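Salmonella plasmid virulence: SpvB (Salmonella typhimurium, PDB 6P0X) probably acts as an NAD+-dependent toxin that ADP-ribosylates an arginine of host actin, this chain being the N-terminal domain of the longer protein. Local coordinates at residues 18-23 against 49-54; 254-259 against 286-291; 181-186 against 225-230; 42-47 against 206-211. All coordinates share one frame; numbering follows the deposited sequence.

In the fold
All four contacts belong to the mostly beta N-terminal domain. Interactions 2, 3 and 4 are buried, while interaction 1, at and just beyond the outer strands of a small three-stranded sheet, is partly open to solvent. Interactions 3 and 4 use the neighbouring strands 181-188 and 209-211, and interactions 1 and 4 both reach one bound acrylic acid. Residues 18-23 of interaction 1 also pack on residues 286-291 of interaction 2. The chemistry differs with place: leucines against an indole and a thiol sulfur in interaction 1, a proline beside a hydrogen-bonded amide in interaction 2, an imidazole stacked on a phenol in interaction 3, and a proline at the edge of a tyrosine in interaction 4.

Interaction 1 (18-23 against 49-54). With AKR (acrylic acid), chain D.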
loop_
_atom_site.group_PDB
_atom_site.type_symbol
_atom_site.label_atom_id
_atom_site.label_comp_id
_atom_site.label_asym_id
_atom_site.label_seq_id
_atom_site.Cartn_x
_atom_site.Cartn_y
_atom_site.Cartn_z
ATOM N N LEU A 18 -9.929 7.444 13.879
ATOM C CA LEU A 18 -11.146 7.559 13.089
ATOM C C LEU A 18 -11.329 6.262 12.319
ATOM O O LEU A 18 -10.521 5.958 11.425
ATOM C CB LEU A 18 -11.058 8.749 12.132
ATOM C CG LEU A 18 -12.098 8.870 11.018
ATOM C CD1 LEU A 18 -13.516 8.867 11.574
ATOM C CD2 LEU A 18 -11.844 10.134 10.212
ATOM N N PRO A 19 -12.341 5.462 12.637
ATOM C CA PRO A 19 -12.471 4.155 11.989
ATOM C C PRO A 19 -12.944 4.297 10.553
ATOM O O PRO A 19 -13.660 5.236 10.197
ATOM C CB PRO A 19 -13.516 3.424 12.845
ATOM C CG PRO A 19 -13.770 4.302 14.040
ATOM C CD PRO A 19 -13.385 5.691 13.646
ATOM N N LEU A 20 -12.522 3.377 9.743
ATOM C CA LEU A 20 -13.005 3.312 8.378
ATOM C C LEU A 20 -14.205 2.371 8.298
ATOM O O LEU A 20 -14.309 1.423 9.082
ATOM C CB LEU A 20 -11.902 2.823 7.445
ATOM C CG LEU A 20 -10.593 3.611 7.502
ATOM C CD1 LEU A 20 -9.587 3.054 6.507
ATOM C CD2 LEU A 20 -10.841 5.088 7.259
ATOM N N PRO A 21 -15.129 2.604 7.366
ATOM C CA PRO A 21 -16.339 1.758 7.292
ATOM C C PRO A 21 -16.073 0.422 6.607
ATOM O O PRO A 21 -16.565 0.122 5.516
ATOM C CB PRO A 21 -17.310 2.646 6.508
ATOM C CG PRO A 21 -16.433 3.468 5.619
ATOM C CD PRO A 21 -15.109 3.641 6.319
ATOM N N ILE A 22 -15.268 -0.411 7.256
ATOM C CA ILE A 22 -14.853 -1.691 6.691
ATOM C C ILE A 22 -15.850 -2.766 7.108
ATOM O O ILE A 22 -16.041 -3.020 8.302
ATOM C CB ILE A 22 -13.431 -2.062 7.139
ATOM C CG1 ILE A 22 -12.418 -1.065 6.577
ATOM C CG2 ILE A 22 -13.092 -3.479 6.709
ATOM C CD1 ILE A 22 -11.046 -1.177 7.200
ATOM N N SER A 23 -16.474 -3.406 6.126
ATOM C CA SER A 23 -17.300 -4.576 6.395
ATOM C C SER A 23 -16.405 -5.735 6.815
ATOM O O SER A 23 -15.569 -6.195 6.029
ATOM C CB SER A 23 -18.113 -4.942 5.159
ATOM O OG SER A 23 -18.833 -3.821 4.680
ATOM N N TRP A 49 -2.595 13.532 10.206
ATOM C CA TRP A 49 -3.364 12.316 9.994
ATOM C C TRP A 49 -2.632 11.375 9.047
ATOM O O TRP A 49 -1.936 11.810 8.126
ATOM C CB TRP A 49 -4.752 12.628 9.428
ATOM C CG TRP A 49 -5.695 13.229 10.416
ATOM C CD1 TRP A 49 -5.915 14.556 10.639
ATOM C CD2 TRP A 49 -6.561 12.521 11.312
ATOM N NE1 TRP A 49 -6.862 14.720 11.622
ATOM C CE2 TRP A 49 -7.275 13.486 12.051
ATOM C CE3 TRP A 49 -6.800 11.166 11.561
ATOM C CZ2 TRP A 49 -8.212 13.139 13.022
ATOM C CZ3 TRP A 49 -7.731 10.822 12.529
ATOM C CH2 TRP A 49 -8.426 11.805 13.246
ATOM N N SER A 50 -2.811 10.075 9.273
ATOM C CA SER A 50 -2.173 9.072 8.436
ATOM C C SER A 50 -2.999 7.796 8.438
ATOM O O SER A 50 -3.662 7.462 9.425
ATOM C CB SER A 50 -0.750 8.763 8.909
ATOM O OG SER A 50 -0.763 8.308 10.248
ATOM N N CYS A 51 -2.941 7.087 7.312
ATOM C CA CYS A 51 -3.524 5.753 7.169
ATOM C C CYS A 51 -2.683 5.034 6.114
ATOM O O CYS A 51 -2.931 5.162 4.913
ATOM C CB CYS A 51 -4.993 5.803 6.776
ATOM S SG CYS A 51 -5.709 4.167 6.468
ATOM N N ALA A 52 -1.661 4.325 6.575
ATOM C CA ALA A 52 -0.711 3.670 5.695
ATOM C C ALA A 52 -0.805 2.158 5.849
ATOM O O ALA A 52 -1.139 1.642 6.921
ATOM C CB ALA A 52 0.722 4.133 5.982
ATOM N N THR A 53 -0.507 1.452 4.764
ATOM C CA THR A 53 -0.471 0.002 4.791
ATOM C C THR A 53 0.916 -0.471 5.222
ATOM O O THR A 53 1.884 0.292 5.251
ATOM C CB THR A 53 -0.830 -0.576 3.418
ATOM O OG1 THR A 53 0.120 -0.128 2.440
ATOM C CG2 THR A 53 -2.230 -0.142 2.994
ATOM N N MET A 54 0.998 -1.754 5.565
ATOM C CA MET A 54 2.265 -2.348 5.960
ATOM C C MET A 54 3.261 -2.296 4.805
ATOM O O MET A 54 2.889 -2.372 3.630
ATOM C CB MET A 54 2.043 -3.794 6.405
ATOM C CG MET A 54 3.289 -4.518 6.867
ATOM S SD MET A 54 2.883 -6.118 7.585
ATOM C CE MET A 54 2.392 -7.020 6.117
HETATM C CA AKR D . 1.135 4.127 0.331
HETATM C CB AKR D . 2.135 4.971 0.218
HETATM C C AKR D . 0.600 3.772 1.716
HETATM O O AKR D . 1.265 3.018 2.480
HETATM O OXT AKR D . -0.508 4.237 2.090
#
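Leu18 and Trp49 reach toward each other from the two outer strands of a three-stranded antiparallel sheet, in which strand 33-36 runs between them. Leu18 CB lies 3.9 Å from Trp49 CZ3, at the six-membered end of the indole, which it approaches obliquely. Trp49 CG stands anti to the carbonyl carbon (chi1 -73°), which sends the long ring system across the middle strand, where it also packs on Leu34. The long, flat indole suits a place where a side chain has to reach over a whole strand. Further along, Leu20 CD1 touches Cys51 SG at 4.0 Å, a contact of methyl and polarisable sulfur for which the slim, weakly polar cysteine is well fitted; Leu32 packs on both. Beyond Leu20 the chain bends through an inverse gamma turn centred on Pro21, closed by Ile22 N to Leu20 O at 2.8 Å; a proline's restricted phi suits such a turn. On the other segment, Thr53 N donates to the acrylic acid O at 3.3 Å, with an N-H...O angle of 150°. Thr53 OG1 lies near the same oxygen but is also hydrogen-bonded to Tyr186 OH. Met208, Arg209 and Leu170 help complete this pocket. The contact thus joins the outer strands 16-19 and 49-50 of the antiparallel sheet over strand 33-36, and the chain leaving strand 49-50 lines the acrylic acid pocket with Cys51, Ala52 and Thr53.

Interaction 2 (254-259 against 286-291)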
loop_
_atom_site.group_PDB
_atom_site.type_symbol
_atom_site.label_atom_id
_atom_site.label_comp_id
_atom_site.label_asym_id
_atom_site.label_seq_id
_atom_site.Cartn_x
_atom_site.Cartn_y
_atom_site.Cartn_z
ATOM N N VAL A 254 -24.603 13.961 -4.063
ATOM C CA VAL A 254 -24.446 13.053 -5.196
ATOM C C VAL A 254 -23.651 11.836 -4.729
ATOM O O VAL A 254 -22.506 11.997 -4.278
ATOM C CB VAL A 254 -23.751 13.746 -6.377
ATOM C CG1 VAL A 254 -23.687 12.816 -7.579
ATOM C CG2 VAL A 254 -24.478 15.036 -6.732
ATOM N N PRO A 255 -24.202 10.628 -4.817
ATOM C CA PRO A 255 -23.446 9.431 -4.424
ATOM C C PRO A 255 -22.333 9.133 -5.413
ATOM O O PRO A 255 -22.510 9.297 -6.630
ATOM C CB PRO A 255 -24.511 8.326 -4.435
ATOM C CG PRO A 255 -25.505 8.793 -5.443
ATOM C CD PRO A 255 -25.553 10.293 -5.299
ATOM N N PRO A 256 -21.168 8.705 -4.930
ATOM C CA PRO A 256 -20.049 8.416 -5.837
ATOM C C PRO A 256 -20.157 7.042 -6.485
ATOM O O PRO A 256 -20.479 6.045 -5.834
ATOM C CB PRO A 256 -18.821 8.498 -4.919
ATOM C CG PRO A 256 -19.342 8.303 -3.518
ATOM C CD PRO A 256 -20.835 8.470 -3.514
ATOM N N ALA A 257 -19.871 7.001 -7.786
ATOM C CA ALA A 257 -19.904 5.767 -8.557
ATOM C C ALA A 257 -18.663 4.921 -8.278
ATOM O O ALA A 257 -17.634 5.416 -7.815
ATOM C CB ALA A 257 -20.004 6.069 -10.052
ATOM N N PHE A 258 -18.775 3.621 -8.570
ATOM C CA PHE A 258 -17.662 2.709 -8.320
ATOM C C PHE A 258 -16.462 3.028 -9.207
ATOM O O PHE A 258 -15.319 3.041 -8.733
ATOM C CB PHE A 258 -18.109 1.261 -8.531
ATOM C CG PHE A 258 -17.046 0.248 -8.212
ATOM C CD1 PHE A 258 -16.598 0.082 -6.913
ATOM C CD2 PHE A 258 -16.486 -0.533 -9.212
ATOM C CE1 PHE A 258 -15.614 -0.847 -6.612
ATOM C CE2 PHE A 258 -15.498 -1.464 -8.918
ATOM C CZ PHE A 258 -15.065 -1.622 -7.616
ATOM N N THR A 259 -16.697 3.287 -10.490
ATOM C CA THR A 259 -15.633 3.601 -11.434
ATOM C C THR A 259 -15.551 5.108 -11.622
ATOM O O THR A 259 -16.565 5.761 -11.890
ATOM C CB THR A 259 -15.869 2.914 -12.780
ATOM O OG1 THR A 259 -15.792 1.493 -12.611
ATOM C CG2 THR A 259 -14.821 3.353 -13.793
ATOM N N CYS A 286 -6.688 12.340 -0.017
ATOM C CA CYS A 286 -7.809 11.412 0.027
ATOM C C CYS A 286 -9.047 12.148 0.523
ATOM O O CYS A 286 -9.074 12.649 1.652
ATOM C CB CYS A 286 -7.498 10.213 0.916
ATOM S SG CYS A 286 -8.910 9.095 1.102
ATOM N N ARG A 287 -10.066 12.221 -0.327
ATOM C CA ARG A 287 -11.285 12.930 0.026
ATOM C C ARG A 287 -12.330 12.025 0.656
ATOM O O ARG A 287 -13.170 12.512 1.422
ATOM C CB ARG A 287 -11.889 13.605 -1.209
ATOM C CG ARG A 287 -10.896 14.385 -2.055
ATOM C CD ARG A 287 -10.135 15.406 -1.225
ATOM N NE ARG A 287 -8.998 15.950 -1.962
ATOM C CZ ARG A 287 -8.900 17.211 -2.371
ATOM N NH1 ARG A 287 -9.870 18.077 -2.108
ATOM N NH2 ARG A 287 -7.823 17.609 -3.037
ATOM N N GLN A 288 -12.304 10.725 0.363
ATOM C CA GLN A 288 -13.341 9.863 0.918
ATOM C C GLN A 288 -12.884 8.412 0.909
ATOM O O GLN A 288 -11.985 8.021 0.158
ATOM C CB GLN A 288 -14.660 10.014 0.151
ATOM C CG GLN A 288 -14.495 9.887 -1.348
ATOM C CD GLN A 288 -15.702 10.375 -2.123
ATOM O OE1 GLN A 288 -16.843 10.255 -1.670
ATOM N NE2 GLN A 288 -15.453 10.944 -3.297
ATOM N N VAL A 289 -13.511 7.626 1.780
ATOM C CA VAL A 289 -13.299 6.184 1.858
ATOM C C VAL A 289 -14.658 5.512 1.688
ATOM O O VAL A 289 -15.571 5.733 2.490
ATOM C CB VAL A 289 -12.635 5.771 3.184
ATOM C CG1 VAL A 289 -12.327 4.283 3.184
ATOM C CG2 VAL A 289 -11.358 6.574 3.419
ATOM N N LEU A 290 -14.791 4.693 0.649
ATOM C CA LEU A 290 -16.069 4.109 0.267
ATOM C C LEU A 290 -16.036 2.599 0.458
ATOM O O LEU A 290 -15.013 1.956 0.208
ATOM C CB LEU A 290 -16.397 4.440 -1.192
ATOM C CG LEU A 290 -16.023 5.856 -1.635
ATOM C CD1 LEU A 290 -16.226 6.012 -3.127
ATOM C CD2 LEU A 290 -16.829 6.899 -0.869
ATOM N N MET A 291 -17.159 2.033 0.893
ATOM C CA MET A 291 -17.295 0.589 1.055
ATOM C C MET A 291 -18.272 0.063 0.010
ATOM O O MET A 291 -19.427 0.501 -0.036
ATOM C CB MET A 291 -17.772 0.243 2.466
ATOM C CG MET A 291 -17.719 -1.239 2.803
ATOM S SD MET A 291 -16.043 -1.901 2.850
ATOM C CE MET A 291 -16.183 -3.270 1.702
#
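The carboxamide of Gln288, on which Pro256 rests, is gripped at both ends: NE2 is hydrogen-bonded to Gly249 O and Asp244 OD1, and OE1 to Arg308 NE. These partners should fix the rotation of the amide, and glutamine, with an acceptor and a two-proton donor, can serve all of them from a buried position. Its CG lies between the backbone N and the carbonyl carbon (chi1 50°), and the chain then runs extended toward the loop. Pro256 CG meets Gln288 OE1 at 3.7 Å, a van der Waals contact. The same CG lies 3.9 Å from Leu290 CD1, and CD2 of that leucine is equally near, so the ring sits against the leucine fork. Compact and rigid, a proline can supply this apolar surface while keeping the loop extended. At the start of the strand, Arg287 and Gln288 both face Asp244 in a classic beta bulge. Strand 288-293 runs antiparallel to both 237-244 and 304-314, and the loop carrying Pro256 also packs on Leu305 and Arg308 of the latter.

Interaction 3 (181-186 against 225-230)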
loop_
_atom_site.group_PDB
_atom_site.type_symbol
_atom_site.label_atom_id
_atom_site.label_comp_id
_atom_site.label_asym_id
_atom_site.label_seq_id
_atom_site.Cartn_x
_atom_site.Cartn_y
_atom_site.Cartn_z
ATOM N N HIS A 181 -8.113 -14.126 1.040
ATOM C CA HIS A 181 -7.150 -13.187 0.485
ATOM C C HIS A 181 -7.567 -11.741 0.729
ATOM O O HIS A 181 -8.748 -11.425 0.902
ATOM C CB HIS A 181 -6.969 -13.409 -1.022
ATOM C CG HIS A 181 -6.388 -14.744 -1.371
ATOM N ND1 HIS A 181 -5.140 -14.886 -1.939
ATOM C CD2 HIS A 181 -6.890 -15.996 -1.247
ATOM C CE1 HIS A 181 -4.896 -16.167 -2.144
ATOM N NE2 HIS A 181 -5.942 -16.862 -1.733
ATOM N N ILE A 182 -6.560 -10.872 0.747
ATOM C CA ILE A 182 -6.729 -9.425 0.660
ATOM C C ILE A 182 -5.743 -8.909 -0.380
ATOM O O ILE A 182 -4.550 -9.225 -0.314
ATOM C CB ILE A 182 -6.494 -8.722 2.009
ATOM C CG1 ILE A 182 -7.476 -9.214 3.069
ATOM C CG2 ILE A 182 -6.638 -7.223 1.853
ATOM C CD1 ILE A 182 -7.192 -8.643 4.439
ATOM N N TYR A 183 -6.236 -8.118 -1.331
ATOM C CA TYR A 183 -5.428 -7.601 -2.428
ATOM C C TYR A 183 -5.458 -6.079 -2.411
ATOM O O TYR A 183 -6.537 -5.475 -2.429
ATOM C CB TYR A 183 -5.934 -8.141 -3.772
ATOM C CG TYR A 183 -5.258 -7.547 -4.987
ATOM C CD1 TYR A 183 -3.877 -7.609 -5.140
ATOM C CD2 TYR A 183 -6.002 -6.946 -5.996
ATOM C CE1 TYR A 183 -3.255 -7.073 -6.254
ATOM C CE2 TYR A 183 -5.389 -6.405 -7.113
ATOM C CZ TYR A 183 -4.015 -6.473 -7.238
ATOM O OH TYR A 183 -3.401 -5.938 -8.349
ATOM N N TYR A 184 -4.275 -5.467 -2.386
ATOM C CA TYR A 184 -4.123 -4.020 -2.308
ATOM C C TYR A 184 -3.711 -3.474 -3.668
ATOM O O TYR A 184 -2.776 -3.990 -4.289
ATOM C CB TYR A 184 -3.080 -3.639 -1.251
ATOM C CG TYR A 184 -3.417 -4.106 0.146
ATOM C CD1 TYR A 184 -3.125 -5.403 0.554
ATOM C CD2 TYR A 184 -4.030 -3.255 1.059
ATOM C CE1 TYR A 184 -3.429 -5.838 1.829
ATOM C CE2 TYR A 184 -4.343 -3.686 2.338
ATOM C CZ TYR A 184 -4.039 -4.977 2.716
ATOM O OH TYR A 184 -4.342 -5.416 3.985
ATOM N N SER A 185 -4.405 -2.434 -4.127
ATOM C CA SER A 185 -4.079 -1.747 -5.369
ATOM C C SER A 185 -3.638 -0.321 -5.067
ATOM O O SER A 185 -4.215 0.348 -4.204
ATOM C CB SER A 185 -5.275 -1.721 -6.329
ATOM O OG SER A 185 -5.841 -3.008 -6.495
ATOM N N TYR A 186 -2.619 0.145 -5.784
ATOM C CA TYR A 186 -2.094 1.488 -5.594
ATOM C C TYR A 186 -2.067 2.228 -6.924
ATOM O O TYR A 186 -1.886 1.629 -7.987
ATOM C CB TYR A 186 -0.687 1.460 -4.984
ATOM C CG TYR A 186 -0.602 0.706 -3.674
ATOM C CD1 TYR A 186 -0.336 -0.659 -3.650
ATOM C CD2 TYR A 186 -0.796 1.356 -2.462
ATOM C CE1 TYR A 186 -0.259 -1.353 -2.456
ATOM C CE2 TYR A 186 -0.720 0.670 -1.261
ATOM C CZ TYR A 186 -0.451 -0.685 -1.265
ATOM O OH TYR A 186 -0.374 -1.371 -0.075
ATOM N N LEU A 225 -0.943 -17.646 -2.966
ATOM C CA LEU A 225 -1.073 -16.229 -3.273
ATOM C C LEU A 225 -1.254 -16.050 -4.775
ATOM O O LEU A 225 -0.497 -16.612 -5.571
ATOM C CB LEU A 225 0.162 -15.465 -2.791
ATOM C CG LEU A 225 0.366 -15.319 -1.281
ATOM C CD1 LEU A 225 1.835 -15.110 -0.969
ATOM C CD2 LEU A 225 -0.454 -14.155 -0.748
ATOM N N TYR A 226 -2.268 -15.268 -5.159
ATOM C CA TYR A 226 -2.539 -15.057 -6.579
ATOM C C TYR A 226 -1.345 -14.431 -7.287
ATOM O O TYR A 226 -1.058 -14.758 -8.445
ATOM C CB TYR A 226 -3.773 -14.174 -6.763
ATOM C CG TYR A 226 -5.031 -14.665 -6.084
ATOM C CD1 TYR A 226 -5.558 -15.922 -6.368
ATOM C CD2 TYR A 226 -5.711 -13.857 -5.182
ATOM C CE1 TYR A 226 -6.719 -16.367 -5.753
ATOM C CE2 TYR A 226 -6.871 -14.290 -4.567
ATOM C CZ TYR A 226 -7.371 -15.543 -4.853
ATOM O OH TYR A 226 -8.524 -15.968 -4.236
ATOM N N LEU A 227 -0.631 -13.534 -6.608
ATOM C CA LEU A 227 0.442 -12.795 -7.258
ATOM C C LEU A 227 1.666 -13.654 -7.543
ATOM O O LEU A 227 2.594 -13.172 -8.202
ATOM C CB LEU A 227 0.832 -11.586 -6.404
ATOM C CG LEU A 227 -0.253 -10.515 -6.290
ATOM C CD1 LEU A 227 0.181 -9.394 -5.360
ATOM C CD2 LEU A 227 -0.624 -9.970 -7.663
ATOM N N TRP A 228 1.695 -14.903 -7.067
ATOM C CA TRP A 228 2.717 -15.837 -7.528
ATOM C C TRP A 228 2.589 -16.080 -9.027
ATOM O O TRP A 228 3.596 -16.186 -9.738
ATOM C CB TRP A 228 2.606 -17.173 -6.787
ATOM C CG TRP A 228 3.097 -17.213 -5.360
ATOM C CD1 TRP A 228 2.446 -17.766 -4.296
ATOM C CD2 TRP A 228 4.347 -16.721 -4.851
ATOM N NE1 TRP A 228 3.200 -17.638 -3.158
ATOM C CE2 TRP A 228 4.370 -17.000 -3.469
ATOM C CE3 TRP A 228 5.441 -16.063 -5.425
ATOM C CZ2 TRP A 228 5.444 -16.649 -2.652
ATOM C CZ3 TRP A 228 6.508 -15.716 -4.611
ATOM C CH2 TRP A 228 6.501 -16.011 -3.240
ATOM N N THR A 229 1.355 -16.159 -9.523
ATOM C CA THR A 229 1.070 -16.565 -10.894
ATOM C C THR A 229 0.962 -15.384 -11.854
ATOM O O THR A 229 1.574 -15.398 -12.927
ATOM C CB THR A 229 -0.226 -17.378 -10.926
ATOM O OG1 THR A 229 -0.043 -18.591 -10.189
ATOM C CG2 THR A 229 -0.622 -17.705 -12.356
ATOM N N SER A 230 0.192 -14.363 -11.491
ATOM C CA SER A 230 -0.126 -13.274 -12.398
ATOM C C SER A 230 0.174 -11.934 -11.742
ATOM O O SER A 230 0.378 -11.836 -10.529
ATOM C CB SER A 230 -1.597 -13.326 -12.822
ATOM O OG SER A 230 -2.429 -13.501 -11.688
#
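His181 spreads its imidazole over the ring of Tyr226, and each atom from CB outward finds something to touch. CB lies 3.7 Å from Tyr226 CE2, and CG approaches that same CE2 to 3.3 Å. ND1 comes closer still, 3.2 Å from Tyr226 CE2, which sits over the imidazole face and toward its rim. On the other branch, CD2 is 3.4 Å from Tyr226 OH. CE1 turns its edge to the backbone, with Leu225 CA in the ring plane at 4.0 Å. NE2, at the tip, lies near Tyr226 CZ and bonds to Ala222 O. The result is a face-to-face stack with centroids 3.9 Å apart and planes at 22°. His181 CG stands anti to the carbonyl carbon (chi1 -64°), which carries the ring off the strand toward the loop of residues 225-230. Further along the strand, Tyr183 CE1 meets Leu227 CD2 at 4.2 Å, the two side chains crossing at about a right angle; an aliphatic branch packs well beside a broad phenol ring. Glu173 ties the two segments together: OE1 is bonded to His181 ND1 and Tyr226 N, and OE2 to Leu227 N. With a carboxylate at one imidazole nitrogen and a carbonyl at the other, the histidine is probably drawn toward its doubly protonated form, and a cationic imidazole over the electron-rich phenol would strengthen the stack.

Interaction 4 (42-47 against 206-211); sequences NGPFGV and SAMRYL. With AKR (acrylic acid), chain D.
Pro44 meets the ring of Tyr210 at its edge, not over a face, so the usual CH-pi contact of a proline with an aromatic face is absent from this pair. Pro44 CB lies near the ring plane, 4.2 Å from Tyr210 CD1. One ring face is occupied from within the same segment by Met208, whose CG stands 3.6 Å above the plane. The methionine chain starts with CG anti to the backbone N and bends at chi2 (60°), which brings the terminal methyl between the proline and the ligand: CE is 4.4 Å from Pro44 CG and 3.9 Å from the acrylic acid CB. A flexible, unbranched methionine suits this place between a proline, a ring and a ligand. Pro44 takes the second position of a type I turn, where its fixed phi fits, and Gly46 N closes the turn onto Gly43 O at 3.1 Å; the positive phi of Gly46 favours glycine. Before the turn, Gly43 N donates to Asn42 OD1 at 2.8 Å. Arg209 NH1 likewise braces its own segment, giving Ser206 O a 2.8 Å bond that lies in the guanidinium plane. Tyr210 OH is tied to Glu189 and Arg284 N. Strand 209-211 runs antiparallel to 181-188, Leu282 of strand 280-282 packs on Pro44, Met208 and Tyr210 together, and Pro44 O pairs with Cys286 N just ahead of strand 288-293.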
loop_
_atom_site.group_PDB
_atom_site.type_symbol
_atom_site.label_atom_id
_atom_site.label_comp_id
_atom_site.label_asym_id
_atom_site.label_seq_id
_atom_site.Cartn_x
_atom_site.Cartn_y
_atom_site.Cartn_z
ATOM N N ASN A 42 2.981 16.129 6.916
ATOM C CA ASN A 42 1.985 16.158 5.858
ATOM C C ASN A 42 1.976 14.836 5.093
ATOM O O ASN A 42 2.916 14.043 5.157
ATOM C CB ASN A 42 2.256 17.321 4.902
ATOM C CG ASN A 42 0.984 17.893 4.302
ATOM O OD1 ASN A 42 -0.056 17.236 4.289
ATOM N ND2 ASN A 42 1.064 19.120 3.792
ATOM N N GLY A 43 0.892 14.612 4.352
ATOM C CA GLY A 43 0.718 13.399 3.587
ATOM C C GLY A 43 -0.627 13.377 2.886
ATOM O O GLY A 43 -1.271 14.417 2.710
ATOM N N PRO A 44 -1.080 12.189 2.468
ATOM C CA PRO A 44 -2.338 12.106 1.705
ATOM C C PRO A 44 -3.569 12.511 2.501
ATOM O O PRO A 44 -4.637 12.688 1.902
ATOM C CB PRO A 44 -2.417 10.628 1.289
ATOM C CG PRO A 44 -1.097 10.013 1.642
ATOM C CD PRO A 44 -0.437 10.878 2.662
ATOM N N PHE A 45 -3.463 12.663 3.822
ATOM C CA PHE A 45 -4.586 13.090 4.646
ATOM C C PHE A 45 -4.307 14.419 5.334
ATOM O O PHE A 45 -4.942 14.738 6.346
ATOM C CB PHE A 45 -4.930 12.013 5.678
ATOM C CG PHE A 45 -5.411 10.729 5.069
ATOM C CD1 PHE A 45 -6.752 10.547 4.764
ATOM C CD2 PHE A 45 -4.522 9.705 4.792
ATOM C CE1 PHE A 45 -7.198 9.363 4.202
ATOM C CE2 PHE A 45 -4.961 8.519 4.228
ATOM C CZ PHE A 45 -6.303 8.351 3.929
ATOM N N GLY A 46 -3.373 15.202 4.803
ATOM C CA GLY A 46 -3.017 16.458 5.419
ATOM C C GLY A 46 -2.096 16.265 6.608
ATOM O O GLY A 46 -1.584 15.173 6.881
ATOM N N VAL A 47 -1.891 17.364 7.333
ATOM C CA VAL A 47 -0.969 17.362 8.461
ATOM C C VAL A 47 -1.569 16.574 9.618
ATOM O O VAL A 47 -2.745 16.741 9.961
ATOM C CB VAL A 47 -0.636 18.803 8.872
ATOM C CG1 VAL A 47 0.165 18.828 10.164
ATOM C CG2 VAL A 47 0.132 19.493 7.757
ATOM N N SER A 206 6.046 10.914 -10.733
ATOM C CA SER A 206 5.389 9.621 -10.872
ATOM C C SER A 206 5.783 8.620 -9.792
ATOM O O SER A 206 5.304 7.482 -9.822
ATOM C CB SER A 206 5.689 9.028 -12.251
ATOM O OG SER A 206 7.039 8.614 -12.338
ATOM N N ALA A 207 6.629 9.009 -8.836
ATOM C CA ALA A 207 7.150 8.036 -7.880
ATOM C C ALA A 207 6.116 7.641 -6.833
ATOM O O ALA A 207 6.038 6.466 -6.454
ATOM C CB ALA A 207 8.400 8.589 -7.194
ATOM N N MET A 208 5.311 8.594 -6.367
ATOM C CA MET A 208 4.432 8.350 -5.230
ATOM C C MET A 208 3.384 7.289 -5.556
ATOM O O MET A 208 2.925 7.157 -6.693
ATOM C CB MET A 208 3.758 9.658 -4.796
ATOM C CG MET A 208 2.787 9.515 -3.629
ATOM S SD MET A 208 3.580 8.879 -2.130
ATOM C CE MET A 208 2.166 8.706 -1.040
ATOM N N ARG A 209 3.019 6.515 -4.536
ATOM C CA ARG A 209 1.993 5.485 -4.634
ATOM C C ARG A 209 0.913 5.778 -3.602
ATOM O O ARG A 209 1.205 5.882 -2.407
ATOM C CB ARG A 209 2.589 4.095 -4.405
ATOM C CG ARG A 209 3.583 3.659 -5.465
ATOM C CD ARG A 209 2.949 3.692 -6.841
ATOM N NE ARG A 209 3.783 3.043 -7.849
ATOM C CZ ARG A 209 4.503 3.700 -8.749
ATOM N NH1 ARG A 209 4.500 5.026 -8.759
ATOM N NH2 ARG A 209 5.234 3.036 -9.633
ATOM N N TYR A 210 -0.326 5.922 -4.062
ATOM C CA TYR A 210 -1.466 6.142 -3.185
ATOM C C TYR A 210 -2.284 4.866 -3.067
ATOM O O TYR A 210 -2.569 4.210 -4.073
ATOM C CB TYR A 210 -2.362 7.261 -3.715
ATOM C CG TYR A 210 -1.706 8.616 -3.776
ATOM C CD1 TYR A 210 -1.651 9.432 -2.654
ATOM C CD2 TYR A 210 -1.140 9.078 -4.955
ATOM C CE1 TYR A 210 -1.057 10.675 -2.708
ATOM C CE2 TYR A 210 -0.543 10.314 -5.019
ATOM C CZ TYR A 210 -0.503 11.112 -3.895
ATOM O OH TYR A 210 0.096 12.349 -3.960
ATOM N N LEU A 211 -2.688 4.539 -1.840
ATOM C CA LEU A 211 -3.602 3.422 -1.639
ATOM C C LEU A 211 -4.929 3.726 -2.320
ATOM O O LEU A 211 -5.517 4.793 -2.115
ATOM C CB LEU A 211 -3.814 3.158 -0.149
ATOM C CG LEU A 211 -4.831 2.058 0.167
ATOM C CD1 LEU A 211 -4.424 0.732 -0.468
ATOM C CD2 LEU A 211 -5.015 1.897 1.667
HETATM C CA AKR D . 1.135 4.127 0.331
HETATM C CB AKR D . 2.135 4.971 0.218
HETATM C C AKR D . 0.600 3.772 1.716
HETATM O O AKR D . 1.265 3.018 2.480
HETATM O OXT AKR D . -0.508 4.237 2.090
#